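Local structure of Afp2 (Serratia entomophila, 6RBN) at residues 260-265 with 288-293; 268-273 with 280-285; 310-313 with 317-320. The protein forms part of the contractile sheath around the inner tube of the anti-feeding prophage, a virus-like injection particle, and probably takes part in its contraction. All blocks are in the same frame, centred on the assembly; numbering follows the deposited sequence.

Contact 1. Residues 260-265 with 288-293; sequences ERDIQK and DSYLHS
The ring of Tyr290 meets Ile263 along one side and Asp262 at its hydroxyl end. Both approach obliquely, neither squarely over a face nor squarely at an edge. Ile263 uses its CG1 branch. This methylene lies 3.9 Å from Tyr290 CD2, with Tyr290 CE2 only slightly farther off. Asp262 uses its CB, which sits 3.6 Å from Tyr290 CZ and 3.3 Å from Tyr290 OH. Its carboxylate is turned steeply against the ring, with the two planes 71° apart. One carboxylate oxygen, Asp262 OD2, comes to 3.0 Å from Tyr290 OH. The phenol therefore ends beside the acid, while its CD2-CE2 flank rests on Ile263 CG1.

The CB of Tyr290 points from helix 277-295 toward helix 250-267, and with CG opposite the backbone N (chi1 177°) the ring continues that way. The nearest CA atoms, those of Ile263 and Tyr290, are 7.7 Å apart, and the ring fills the space between the helices at this point. The carbonyl of Tyr290 has its own partner on the same helix. Ser293 OG donates a hydrogen bond of 3.0 Å to Tyr290 O, with the donor 33° out of the carbonyl plane.

Ile263 also packs on Phe445 of a neighbouring Afp3 chain, and His292 on Arg143 of a neighbouring Afp1 chain, the tube protein. Leu291, next to Tyr290, turns to strands 309-312 and 328-335 of the same chain. Helix 277-295 thus touches helix 250-267 through Tyr290 and the two-stranded antiparallel sheet through Leu291. This is helix-helix packing through one aromatic side chain, within the C-terminal domain of the phage tail sheath family.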
ATOM      1  N   GLU C 260     -53.431  -9.746 -54.038  1.00 67.83           N
ATOM      2  CA  GLU C 260     -52.424  -9.041 -54.826  1.00 67.83           C
ATOM      3  C   GLU C 260     -52.567  -7.532 -54.708  1.00 67.83           C
ATOM      4  O   GLU C 260     -51.570  -6.808 -54.776  1.00 67.83           O
ATOM      5  CB  GLU C 260     -52.510  -9.488 -56.283  1.00 67.83           C
ATOM      6  CG  GLU C 260     -51.942 -10.872 -56.480  1.00 67.83           C
ATOM      7  CD  GLU C 260     -52.249 -11.500 -57.812  1.00 67.83           C
ATOM      8  OE1 GLU C 260     -53.054 -10.941 -58.577  1.00 67.83           O
ATOM      9  OE2 GLU C 260     -51.696 -12.577 -58.086  1.00 67.83           O
ATOM     10  N   ARG C 261     -53.787  -7.038 -54.515  1.00 70.77           N
ATOM     11  CA  ARG C 261     -53.960  -5.600 -54.345  1.00 70.77           C
ATOM     12  C   ARG C 261     -53.624  -5.161 -52.927  1.00 70.77           C
ATOM     13  O   ARG C 261     -53.020  -4.103 -52.732  1.00 70.77           O
ATOM     14  CB  ARG C 261     -55.383  -5.184 -54.713  1.00 70.77           C
ATOM     15  CG  ARG C 261     -55.680  -5.252 -56.197  1.00 70.77           C
ATOM     16  CD  ARG C 261     -57.142  -4.958 -56.476  1.00 70.77           C
ATOM     17  NE  ARG C 261     -57.490  -3.573 -56.181  1.00 70.77           N
ATOM     18  CZ  ARG C 261     -57.421  -2.585 -57.065  1.00 70.77           C
ATOM     19  NH1 ARG C 261     -57.027  -2.829 -58.306  1.00 70.77           N
ATOM     20  NH2 ARG C 261     -57.753  -1.352 -56.709  1.00 70.77           N
ATOM     21  N   ASP C 262     -53.993  -5.957 -51.921  1.00 68.90           N
ATOM     22  CA  ASP C 262     -53.751  -5.546 -50.543  1.00 68.90           C
ATOM     23  C   ASP C 262     -52.300  -5.714 -50.123  1.00 68.90           C
ATOM     24  O   ASP C 262     -51.859  -5.029 -49.195  1.00 68.90           O
ATOM     25  CB  ASP C 262     -54.651  -6.320 -49.588  1.00 68.90           C
ATOM     26  CG  ASP C 262     -56.102  -5.912 -49.696  1.00 68.90           C
ATOM     27  OD1 ASP C 262     -56.363  -4.742 -50.041  1.00 68.90           O
ATOM     28  OD2 ASP C 262     -56.980  -6.758 -49.434  1.00 68.90           O
ATOM     29  N   ILE C 263     -51.551  -6.610 -50.764  1.00 64.33           N
ATOM     30  CA  ILE C 263     -50.123  -6.692 -50.481  1.00 64.33           C
ATOM     31  C   ILE C 263     -49.385  -5.527 -51.123  1.00 64.33           C
ATOM     32  O   ILE C 263     -48.515  -4.909 -50.497  1.00 64.33           O
ATOM     33  CB  ILE C 263     -49.562  -8.061 -50.912  1.00 64.33           C
ATOM     34  CG1 ILE C 263     -50.037  -9.146 -49.949  1.00 64.33           C
ATOM     35  CG2 ILE C 263     -48.052  -8.065 -50.973  1.00 64.33           C
ATOM     36  CD1 ILE C 263     -49.599 -10.525 -50.329  1.00 64.33           C
ATOM     37  N   GLN C 264     -49.746  -5.167 -52.359  1.00 65.76           N
ATOM     38  CA  GLN C 264     -49.063  -4.044 -52.987  1.00 65.76           C
ATOM     39  C   GLN C 264     -49.504  -2.704 -52.419  1.00 65.76           C
ATOM     40  O   GLN C 264     -48.778  -1.724 -52.571  1.00 65.76           O
ATOM     41  CB  GLN C 264     -49.258  -4.042 -54.503  1.00 65.76           C
ATOM     42  CG  GLN C 264     -50.630  -3.656 -54.984  1.00 65.76           C
ATOM     43  CD  GLN C 264     -50.714  -3.611 -56.492  1.00 65.76           C
ATOM     44  OE1 GLN C 264     -49.724  -3.828 -57.184  1.00 65.76           O
ATOM     45  NE2 GLN C 264     -51.897  -3.312 -57.010  1.00 65.76           N
ATOM     46  N   LYS C 265     -50.663  -2.631 -51.762  1.00 66.32           N
ATOM     47  CA  LYS C 265     -50.987  -1.425 -51.011  1.00 66.32           C
ATOM     48  C   LYS C 265     -50.129  -1.305 -49.761  1.00 66.32           C
ATOM     49  O   LYS C 265     -49.845  -0.192 -49.309  1.00 66.32           O
ATOM     50  CB  LYS C 265     -52.467  -1.405 -50.636  1.00 66.32           C
ATOM     51  CG  LYS C 265     -53.398  -1.014 -51.771  1.00 66.32           C
ATOM     52  CD  LYS C 265     -54.864  -1.214 -51.410  1.00 66.32           C
ATOM     53  CE  LYS C 265     -55.496   0.035 -50.811  1.00 66.32           C
ATOM     54  NZ  LYS C 265     -55.061   0.315 -49.414  1.00 66.32           N
ATOM     55  N   ASP C 288     -46.167 -11.893 -44.175  1.00 64.70           N
ATOM     56  CA  ASP C 288     -46.545 -12.954 -43.244  1.00 64.70           C
ATOM     57  C   ASP C 288     -47.531 -12.470 -42.192  1.00 64.70           C
ATOM     58  O   ASP C 288     -48.339 -13.260 -41.701  1.00 64.70           O
ATOM     59  CB  ASP C 288     -45.312 -13.528 -42.551  1.00 64.70           C
ATOM     60  CG  ASP C 288     -44.499 -14.416 -43.451  1.00 64.70           C
ATOM     61  OD1 ASP C 288     -45.084 -15.029 -44.364  1.00 64.70           O
ATOM     62  OD2 ASP C 288     -43.275 -14.523 -43.234  1.00 64.70           O
ATOM     63  N   SER C 289     -47.479 -11.189 -41.825  1.00 64.80           N
ATOM     64  CA  SER C 289     -48.482 -10.661 -40.909  1.00 64.80           C
ATOM     65  C   SER C 289     -49.827 -10.505 -41.598  1.00 64.80           C
ATOM     66  O   SER C 289     -50.870 -10.681 -40.960  1.00 64.80           O
ATOM     67  CB  SER C 289     -48.030  -9.321 -40.333  1.00 64.80           C
ATOM     68  OG  SER C 289     -48.033  -8.318 -41.328  1.00 64.80           O
ATOM     69  N   TYR C 290     -49.825 -10.179 -42.891  1.00 64.00           N
ATOM     70  CA  TYR C 290     -51.077 -10.083 -43.632  1.00 64.00           C
ATOM     71  C   TYR C 290     -51.670 -11.460 -43.887  1.00 64.00           C
ATOM     72  O   TYR C 290     -52.873 -11.672 -43.697  1.00 64.00           O
ATOM     73  CB  TYR C 290     -50.861  -9.343 -44.951  1.00 64.00           C
ATOM     74  CG  TYR C 290     -52.112  -9.267 -45.794  1.00 64.00           C
ATOM     75  CD1 TYR C 290     -53.147  -8.411 -45.453  1.00 64.00           C
ATOM     76  CD2 TYR C 290     -52.261 -10.058 -46.925  1.00 64.00           C
ATOM     77  CE1 TYR C 290     -54.294  -8.344 -46.213  1.00 64.00           C
ATOM     78  CE2 TYR C 290     -53.406  -9.998 -47.688  1.00 64.00           C
ATOM     79  CZ  TYR C 290     -54.416  -9.139 -47.329  1.00 64.00           C
ATOM     80  OH  TYR C 290     -55.560  -9.075 -48.084  1.00 64.00           O
ATOM     81  N   LEU C 291     -50.846 -12.407 -44.325  1.00 63.46           N
ATOM     82  CA  LEU C 291     -51.355 -13.725 -44.678  1.00 63.46           C
ATOM     83  C   LEU C 291     -51.711 -14.574 -43.468  1.00 63.46           C
ATOM     84  O   LEU C 291     -52.457 -15.543 -43.619  1.00 63.46           O
ATOM     85  CB  LEU C 291     -50.342 -14.471 -45.542  1.00 63.46           C
ATOM     86  CG  LEU C 291     -50.120 -13.909 -46.943  1.00 63.46           C
ATOM     87  CD1 LEU C 291     -49.018 -14.664 -47.647  1.00 63.46           C
ATOM     88  CD2 LEU C 291     -51.400 -13.981 -47.741  1.00 63.46           C
ATOM     89  N   HIS C 292     -51.205 -14.244 -42.278  1.00 67.09           N
ATOM     90  CA  HIS C 292     -51.614 -14.995 -41.097  1.00 67.09           C
ATOM     91  C   HIS C 292     -52.995 -14.573 -40.628  1.00 67.09           C
ATOM     92  O   HIS C 292     -53.798 -15.417 -40.217  1.00 67.09           O
ATOM     93  CB  HIS C 292     -50.616 -14.811 -39.957  1.00 67.09           C
ATOM     94  CG  HIS C 292     -50.862 -15.716 -38.794  1.00 67.09           C
ATOM     95  ND1 HIS C 292     -50.405 -17.016 -38.754  1.00 67.09           N
ATOM     96  CD2 HIS C 292     -51.557 -15.529 -37.649  1.00 67.09           C
ATOM     97  CE1 HIS C 292     -50.780 -17.576 -37.619  1.00 67.09           C
ATOM     98  NE2 HIS C 292     -51.482 -16.697 -36.931  1.00 67.09           N
ATOM     99  N   SER C 293     -53.283 -13.271 -40.669  1.00 67.11           N
ATOM    100  CA  SER C 293     -54.607 -12.791 -40.298  1.00 67.11           C
ATOM    101  C   SER C 293     -55.644 -13.178 -41.335  1.00 67.11           C
ATOM    102  O   SER C 293     -56.827 -13.309 -41.011  1.00 67.11           O
ATOM    103  CB  SER C 293     -54.585 -11.277 -40.123  1.00 67.11           C
ATOM    104  OG  SER C 293     -54.401 -10.639 -41.371  1.00 67.11           O
TER

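Contact 2. Residues 268-273 with 280-285; sequences NKLVFE and WQRVKA
A type II beta turn from Leu270 to Glu273 faces helix 277-295, with the CA atoms of Leu270 and Val283 7.5 Å apart. Phe272 takes the third position of this turn, with a positive phi of 68°. Leu270 and Glu273, the two ends of the turn, both direct their CB toward the helix. Leu270 divides its two methyls between neighbouring helix residues. The side chains of Leu270 and Val283 run past each other in opposite directions, and Leu270 CD1 lies 3.8 Å from Val283 CG2. Leu270 CD2 comes obliquely to the guanidinium of Arg282, 3.4 Å from Arg282 NE.

The turn belongs to the link between helices 250-267 and 277-295 in the C-terminal domain of the sheath protein. Glu273 pairs antiparallel with a strand of a neighbouring Afp3 chain, so the sheet runs on across that subunit interface.

Glu273 and Arg282 form a salt bridge, 3.0 Å from Glu273 OE1 to Arg282 NH2. The oxygen comes at the edge of the guanidinium, near its plane. The carboxylate itself is twisted 78° from that plane. Glu273 OE2 lies farther from Arg282 NH2, at 3.9 Å. A bend at chi3 (66°) in an otherwise extended chain brings Arg282 NH2 to Glu273. The aliphatic part of Glu273 also lies close, with CG 3.5 Å from Arg282 NH2. Glu273 OE1 also has a long, weak ion pair with Arg285 of a neighbouring Afp3 chain, and Arg282 packs on Gln27 of a neighbouring Afp1 chain.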
ATOM      1  N   ASN C 268     -46.230  -0.519 -51.004  1.00 64.15           N
ATOM      2  CA  ASN C 268     -45.912   0.770 -51.608  1.00 64.15           C
ATOM      3  C   ASN C 268     -45.293   1.733 -50.612  1.00 64.15           C
ATOM      4  O   ASN C 268     -44.639   2.694 -51.024  1.00 64.15           O
ATOM      5  CB  ASN C 268     -47.147   1.415 -52.230  1.00 64.15           C
ATOM      6  CG  ASN C 268     -47.492   0.838 -53.584  1.00 64.15           C
ATOM      7  OD1 ASN C 268     -46.616   0.566 -54.399  1.00 64.15           O
ATOM      8  ND2 ASN C 268     -48.779   0.653 -53.831  1.00 64.15           N
ATOM      9  N   LYS C 269     -45.483   1.506 -49.316  1.00 66.08           N
ATOM     10  CA  LYS C 269     -44.815   2.314 -48.311  1.00 66.08           C
ATOM     11  C   LYS C 269     -43.386   1.863 -48.044  1.00 66.08           C
ATOM     12  O   LYS C 269     -42.684   2.519 -47.271  1.00 66.08           O
ATOM     13  CB  LYS C 269     -45.623   2.303 -47.015  1.00 66.08           C
ATOM     14  CG  LYS C 269     -46.978   2.968 -47.151  1.00 66.08           C
ATOM     15  CD  LYS C 269     -47.698   3.047 -45.821  1.00 66.08           C
ATOM     16  CE  LYS C 269     -48.203   1.690 -45.388  1.00 66.08           C
ATOM     17  NZ  LYS C 269     -49.276   1.207 -46.295  1.00 66.08           N
ATOM     18  N   LEU C 270     -42.943   0.772 -48.662  1.00 64.47           N
ATOM     19  CA  LEU C 270     -41.565   0.315 -48.564  1.00 64.47           C
ATOM     20  C   LEU C 270     -40.801   0.498 -49.867  1.00 64.47           C
ATOM     21  O   LEU C 270     -39.694  -0.029 -50.008  1.00 64.47           O
ATOM     22  CB  LEU C 270     -41.521  -1.151 -48.135  1.00 64.47           C
ATOM     23  CG  LEU C 270     -42.019  -1.408 -46.716  1.00 64.47           C
ATOM     24  CD1 LEU C 270     -42.037  -2.889 -46.418  1.00 64.47           C
ATOM     25  CD2 LEU C 270     -41.150  -0.669 -45.724  1.00 64.47           C
ATOM     26  N   VAL C 271     -41.368   1.210 -50.822  1.00 63.29           N
ATOM     27  CA  VAL C 271     -40.654   1.559 -52.042  1.00 63.29           C
ATOM     28  C   VAL C 271     -39.742   2.737 -51.724  1.00 63.29           C
ATOM     29  O   VAL C 271     -40.048   3.551 -50.844  1.00 63.29           O
ATOM     30  CB  VAL C 271     -41.669   1.863 -53.167  1.00 63.29           C
ATOM     31  CG1 VAL C 271     -40.995   2.169 -54.481  1.00 63.29           C
ATOM     32  CG2 VAL C 271     -42.594   0.688 -53.349  1.00 63.29           C
ATOM     33  N   PHE C 272     -38.581   2.779 -52.390  1.00 63.54           N
ATOM     34  CA  PHE C 272     -37.478   3.733 -52.246  1.00 63.54           C
ATOM     35  C   PHE C 272     -36.764   3.588 -50.909  1.00 63.54           C
ATOM     36  O   PHE C 272     -36.012   4.483 -50.513  1.00 63.54           O
ATOM     37  CB  PHE C 272     -37.912   5.188 -52.460  1.00 63.54           C
ATOM     38  CG  PHE C 272     -38.505   5.443 -53.810  1.00 63.54           C
ATOM     39  CD1 PHE C 272     -37.698   5.571 -54.925  1.00 63.54           C
ATOM     40  CD2 PHE C 272     -39.875   5.553 -53.963  1.00 63.54           C
ATOM     41  CE1 PHE C 272     -38.251   5.801 -56.167  1.00 63.54           C
ATOM     42  CE2 PHE C 272     -40.432   5.784 -55.201  1.00 63.54           C
ATOM     43  CZ  PHE C 272     -39.620   5.909 -56.301  1.00 63.54           C
ATOM     44  N   GLU C 273     -36.982   2.483 -50.207  1.00 68.48           N
ATOM     45  CA  GLU C 273     -36.127   2.085 -49.112  1.00 68.48           C
ATOM     46  C   GLU C 273     -34.825   1.537 -49.692  1.00 68.48           C
ATOM     47  O   GLU C 273     -34.785   1.164 -50.866  1.00 68.48           O
ATOM     48  CB  GLU C 273     -36.841   1.036 -48.260  1.00 68.48           C
ATOM     49  CG  GLU C 273     -38.103   1.541 -47.592  1.00 68.48           C
ATOM     50  CD  GLU C 273     -37.843   2.596 -46.541  1.00 68.48           C
ATOM     51  OE1 GLU C 273     -36.793   2.529 -45.868  1.00 68.48           O
ATOM     52  OE2 GLU C 273     -38.694   3.494 -46.388  1.00 68.48           O
ATOM     53  N   TRP C 280     -35.445  -6.475 -46.845  1.00 65.27           N
ATOM     54  CA  TRP C 280     -36.065  -7.708 -47.318  1.00 65.27           C
ATOM     55  C   TRP C 280     -36.713  -8.468 -46.174  1.00 65.27           C
ATOM     56  O   TRP C 280     -37.727  -9.143 -46.372  1.00 65.27           O
ATOM     57  CB  TRP C 280     -35.020  -8.599 -47.984  1.00 65.27           C
ATOM     58  CG  TRP C 280     -34.274  -7.960 -49.104  1.00 65.27           C
ATOM     59  CD1 TRP C 280     -34.632  -6.854 -49.815  1.00 65.27           C
ATOM     60  CD2 TRP C 280     -32.982  -8.336 -49.576  1.00 65.27           C
ATOM     61  NE1 TRP C 280     -33.661  -6.543 -50.727  1.00 65.27           N
ATOM     62  CE2 TRP C 280     -32.631  -7.434 -50.593  1.00 65.27           C
ATOM     63  CE3 TRP C 280     -32.092  -9.359 -49.244  1.00 65.27           C
ATOM     64  CZ2 TRP C 280     -31.435  -7.528 -51.284  1.00 65.27           C
ATOM     65  CZ3 TRP C 280     -30.906  -9.446 -49.929  1.00 65.27           C
ATOM     66  CH2 TRP C 280     -30.588  -8.540 -50.939  1.00 65.27           C
ATOM     67  N   GLN C 281     -36.131  -8.378 -44.978  1.00 62.34           N
ATOM     68  CA  GLN C 281     -36.755  -8.948 -43.794  1.00 62.34           C
ATOM     69  C   GLN C 281     -37.998  -8.176 -43.396  1.00 62.34           C
ATOM     70  O   GLN C 281     -38.942  -8.758 -42.855  1.00 62.34           O
ATOM     71  CB  GLN C 281     -35.765  -8.966 -42.634  1.00 62.34           C
ATOM     72  CG  GLN C 281     -34.596  -9.877 -42.848  1.00 62.34           C
ATOM     73  CD  GLN C 281     -35.016 -11.310 -43.018  1.00 62.34           C
ATOM     74  OE1 GLN C 281     -34.880 -11.887 -44.093  1.00 62.34           O
ATOM     75  NE2 GLN C 281     -35.556 -11.891 -41.960  1.00 62.34           N
ATOM     76  N   ARG C 282     -38.017  -6.870 -43.649  1.00 63.93           N
ATOM     77  CA  ARG C 282     -39.176  -6.070 -43.285  1.00 63.93           C
ATOM     78  C   ARG C 282     -40.280  -6.204 -44.324  1.00 63.93           C
ATOM     79  O   ARG C 282     -41.455  -5.982 -44.015  1.00 63.93           O
ATOM     80  CB  ARG C 282     -38.745  -4.616 -43.087  1.00 63.93           C
ATOM     81  CG  ARG C 282     -39.776  -3.735 -42.421  1.00 63.93           C
ATOM     82  CD  ARG C 282     -39.227  -2.367 -42.099  1.00 63.93           C
ATOM     83  NE  ARG C 282     -38.909  -1.603 -43.292  1.00 63.93           N
ATOM     84  CZ  ARG C 282     -38.314  -0.418 -43.274  1.00 63.93           C
ATOM     85  NH1 ARG C 282     -37.983   0.141 -42.121  1.00 63.93           N
ATOM     86  NH2 ARG C 282     -38.057   0.211 -44.409  1.00 63.93           N
ATOM     87  N   VAL C 283     -39.934  -6.606 -45.543  1.00 61.59           N
ATOM     88  CA  VAL C 283     -40.949  -6.884 -46.552  1.00 61.59           C
ATOM     89  C   VAL C 283     -41.636  -8.214 -46.273  1.00 61.59           C
ATOM     90  O   VAL C 283     -42.868  -8.291 -46.234  1.00 61.59           O
ATOM     91  CB  VAL C 283     -40.333  -6.847 -47.961  1.00 61.59           C
ATOM     92  CG1 VAL C 283     -41.306  -7.380 -48.975  1.00 61.59           C
ATOM     93  CG2 VAL C 283     -39.977  -5.429 -48.325  1.00 61.59           C
ATOM     94  N   LYS C 284     -40.861  -9.278 -46.050  1.00 60.56           N
ATOM     95  CA  LYS C 284     -41.463 -10.598 -45.912  1.00 60.56           C
ATOM     96  C   LYS C 284     -42.154 -10.804 -44.573  1.00 60.56           C
ATOM     97  O   LYS C 284     -42.870 -11.795 -44.418  1.00 60.56           O
ATOM     98  CB  LYS C 284     -40.428 -11.703 -46.101  1.00 60.56           C
ATOM     99  CG  LYS C 284     -39.509 -11.911 -44.928  1.00 60.56           C
ATOM    100  CD  LYS C 284     -38.548 -13.045 -45.210  1.00 60.56           C
ATOM    101  CE  LYS C 284     -39.276 -14.371 -45.275  1.00 60.56           C
ATOM    102  NZ  LYS C 284     -39.859 -14.743 -43.966  1.00 60.56           N
ATOM    103  N   ALA C 285     -41.956  -9.914 -43.608  1.00 61.04           N
ATOM    104  CA  ALA C 285     -42.730  -9.965 -42.380  1.00 61.04           C
ATOM    105  C   ALA C 285     -43.973  -9.100 -42.441  1.00 61.04           C
ATOM    106  O   ALA C 285     -44.896  -9.307 -41.645  1.00 61.04           O
ATOM    107  CB  ALA C 285     -41.873  -9.540 -41.196  1.00 61.04           C
TER

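Contact 3. Residues 310-313 with 317-320; sequences FVQV and LTMT
Thr318 OG1 is hydrogen-bonded to the carbonyl oxygen of Ile330 and also lies beside Val313. It is 3.8 Å from Val313 CA and 4.0 Å from Val313 CG2. The threonine's two branches do different work. OG1 stands between the backbone N and the carbonyl carbon (chi1 61°), which leaves the methyl CG2 facing the Gln312-Val313 peptide. That methyl sits 3.4 Å from Gln312 O. No hydrogen bond joins the two segments; they meet by van der Waals contact.

Strand 309-312 pairs antiparallel with strand 328-335, Phe310 with Gly334 and Gln312 with Lys332. Residues 317-320 belong to the connection between these strands and lead into the short helix 321-324.

Val313 turns its CB away from 317-320 yet still touches it through one branch. Its CG2, set opposite the backbone N, meets Met319 CE obliquely at 3.7 Å. The methionine chain runs extended beyond CG and carries its methyl to that point. Leu317 comes over the peptide instead, with CD1 3.9 Å from Val313 O. Leu317 also packs on Met20 of a neighbouring Afp3 chain, and Thr318 on Ala19 of that Afp3 chain, whose carbonyl oxygen accepts a weak hydrogen bond from Gln312 NE2.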
ATOM      1  N   PHE C 310     -46.477 -19.662 -48.123  1.00 63.52           N
ATOM      2  CA  PHE C 310     -45.049 -19.478 -47.906  1.00 63.52           C
ATOM      3  C   PHE C 310     -44.629 -18.161 -48.536  1.00 63.52           C
ATOM      4  O   PHE C 310     -45.159 -17.753 -49.569  1.00 63.52           O
ATOM      5  CB  PHE C 310     -44.197 -20.641 -48.462  1.00 63.52           C
ATOM      6  CG  PHE C 310     -44.206 -20.769 -49.965  1.00 63.52           C
ATOM      7  CD1 PHE C 310     -45.170 -21.528 -50.596  1.00 63.52           C
ATOM      8  CD2 PHE C 310     -43.213 -20.180 -50.740  1.00 63.52           C
ATOM      9  CE1 PHE C 310     -45.172 -21.665 -51.967  1.00 63.52           C
ATOM     10  CE2 PHE C 310     -43.219 -20.303 -52.109  1.00 63.52           C
ATOM     11  CZ  PHE C 310     -44.197 -21.050 -52.722  1.00 63.52           C
ATOM     12  N   VAL C 311     -43.675 -17.495 -47.893  1.00 63.32           N
ATOM     13  CA  VAL C 311     -43.061 -16.274 -48.399  1.00 63.32           C
ATOM     14  C   VAL C 311     -41.557 -16.455 -48.302  1.00 63.32           C
ATOM     15  O   VAL C 311     -41.053 -16.872 -47.255  1.00 63.32           O
ATOM     16  CB  VAL C 311     -43.504 -15.031 -47.600  1.00 63.32           C
ATOM     17  CG1 VAL C 311     -42.793 -13.791 -48.099  1.00 63.32           C
ATOM     18  CG2 VAL C 311     -44.998 -14.834 -47.683  1.00 63.32           C
ATOM     19  N   GLN C 312     -40.837 -16.162 -49.383  1.00 66.75           N
ATOM     20  CA  GLN C 312     -39.389 -16.281 -49.346  1.00 66.75           C
ATOM     21  C   GLN C 312     -38.716 -15.238 -50.228  1.00 66.75           C
ATOM     22  O   GLN C 312     -39.215 -14.893 -51.301  1.00 66.75           O
ATOM     23  CB  GLN C 312     -38.953 -17.696 -49.735  1.00 66.75           C
ATOM     24  CG  GLN C 312     -39.410 -18.164 -51.082  1.00 66.75           C
ATOM     25  CD  GLN C 312     -39.086 -19.619 -51.303  1.00 66.75           C
ATOM     26  OE1 GLN C 312     -38.434 -20.249 -50.473  1.00 66.75           O
ATOM     27  NE2 GLN C 312     -39.562 -20.170 -52.405  1.00 66.75           N
ATOM     28  N   VAL C 313     -37.582 -14.739 -49.745  1.00 69.99           N
ATOM     29  CA  VAL C 313     -36.776 -13.725 -50.415  1.00 69.99           C
ATOM     30  C   VAL C 313     -35.336 -13.859 -49.926  1.00 69.99           C
ATOM     31  O   VAL C 313     -35.090 -14.083 -48.734  1.00 69.99           O
ATOM     32  CB  VAL C 313     -37.365 -12.315 -50.188  1.00 69.99           C
ATOM     33  CG1 VAL C 313     -37.564 -12.017 -48.714  1.00 69.99           C
ATOM     34  CG2 VAL C 313     -36.489 -11.248 -50.813  1.00 69.99           C
ATOM     35  N   LEU C 317     -31.808 -16.649 -53.465  1.00 75.59           N
ATOM     36  CA  LEU C 317     -33.030 -17.438 -53.454  1.00 75.59           C
ATOM     37  C   LEU C 317     -33.967 -17.039 -54.584  1.00 75.59           C
ATOM     38  O   LEU C 317     -34.344 -17.871 -55.411  1.00 75.59           O
ATOM     39  CB  LEU C 317     -33.756 -17.274 -52.115  1.00 75.59           C
ATOM     40  CG  LEU C 317     -33.463 -18.233 -50.975  1.00 75.59           C
ATOM     41  CD1 LEU C 317     -34.139 -17.741 -49.719  1.00 75.59           C
ATOM     42  CD2 LEU C 317     -33.960 -19.605 -51.342  1.00 75.59           C
ATOM     43  N   THR C 318     -34.348 -15.767 -54.632  1.00 72.49           N
ATOM     44  CA  THR C 318     -35.320 -15.280 -55.592  1.00 72.49           C
ATOM     45  C   THR C 318     -34.739 -14.282 -56.574  1.00 72.49           C
ATOM     46  O   THR C 318     -35.368 -14.012 -57.601  1.00 72.49           O
ATOM     47  CB  THR C 318     -36.500 -14.628 -54.862  1.00 72.49           C
ATOM     48  OG1 THR C 318     -36.028 -13.512 -54.104  1.00 72.49           O
ATOM     49  CG2 THR C 318     -37.152 -15.616 -53.921  1.00 72.49           C
ATOM     50  N   MET C 319     -33.561 -13.745 -56.292  1.00 74.36           N
ATOM     51  CA  MET C 319     -32.953 -12.714 -57.110  1.00 74.36           C
ATOM     52  C   MET C 319     -31.444 -12.801 -56.975  1.00 74.36           C
ATOM     53  O   MET C 319     -30.931 -13.346 -56.002  1.00 74.36           O
ATOM     54  CB  MET C 319     -33.480 -11.345 -56.693  1.00 74.36           C
ATOM     55  CG  MET C 319     -33.276 -11.066 -55.234  1.00 74.36           C
ATOM     56  SD  MET C 319     -34.195  -9.637 -54.679  1.00 74.36           S
ATOM     57  CE  MET C 319     -33.814  -9.729 -52.949  1.00 74.36           C
ATOM     58  N   THR C 320     -30.742 -12.286 -57.978  1.00 81.01           N
ATOM     59  CA  THR C 320     -29.291 -12.330 -58.025  1.00 81.01           C
ATOM     60  C   THR C 320     -28.719 -10.929 -57.877  1.00 81.01           C
ATOM     61  O   THR C 320     -29.450  -9.938 -57.866  1.00 81.01           O
ATOM     62  CB  THR C 320     -28.805 -12.955 -59.334  1.00 81.01           C
ATOM     63  OG1 THR C 320     -29.271 -12.172 -60.438  1.00 81.01           O
ATOM     64  CG2 THR C 320     -29.334 -14.361 -59.468  1.00 81.01           C
TER

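How the contacts relate
All three contacts lie in the C-terminal domain of the sheath subunit. Contacts 1 and 2 share helix 277-295 and have centres about 12 Å apart. Contact 2 falls between the two segments of contact 1 in sequence. Contact 3 comes later in the chain, its centre about 17 Å from that of contact 1 and about 14 Å from that of contact 2. It packs on the same helix. Val311 CG2 meets Leu291 CD1 of contact 1 at 4.0 Å. Met319 CE lies 3.5 Å from Trp280 CE2 of contact 2. Val313 CG1 rests 3.8 Å from Lys284 CD. Afp3 chains lie beside all three contacts, and Afp1 beside contacts 1 and 2.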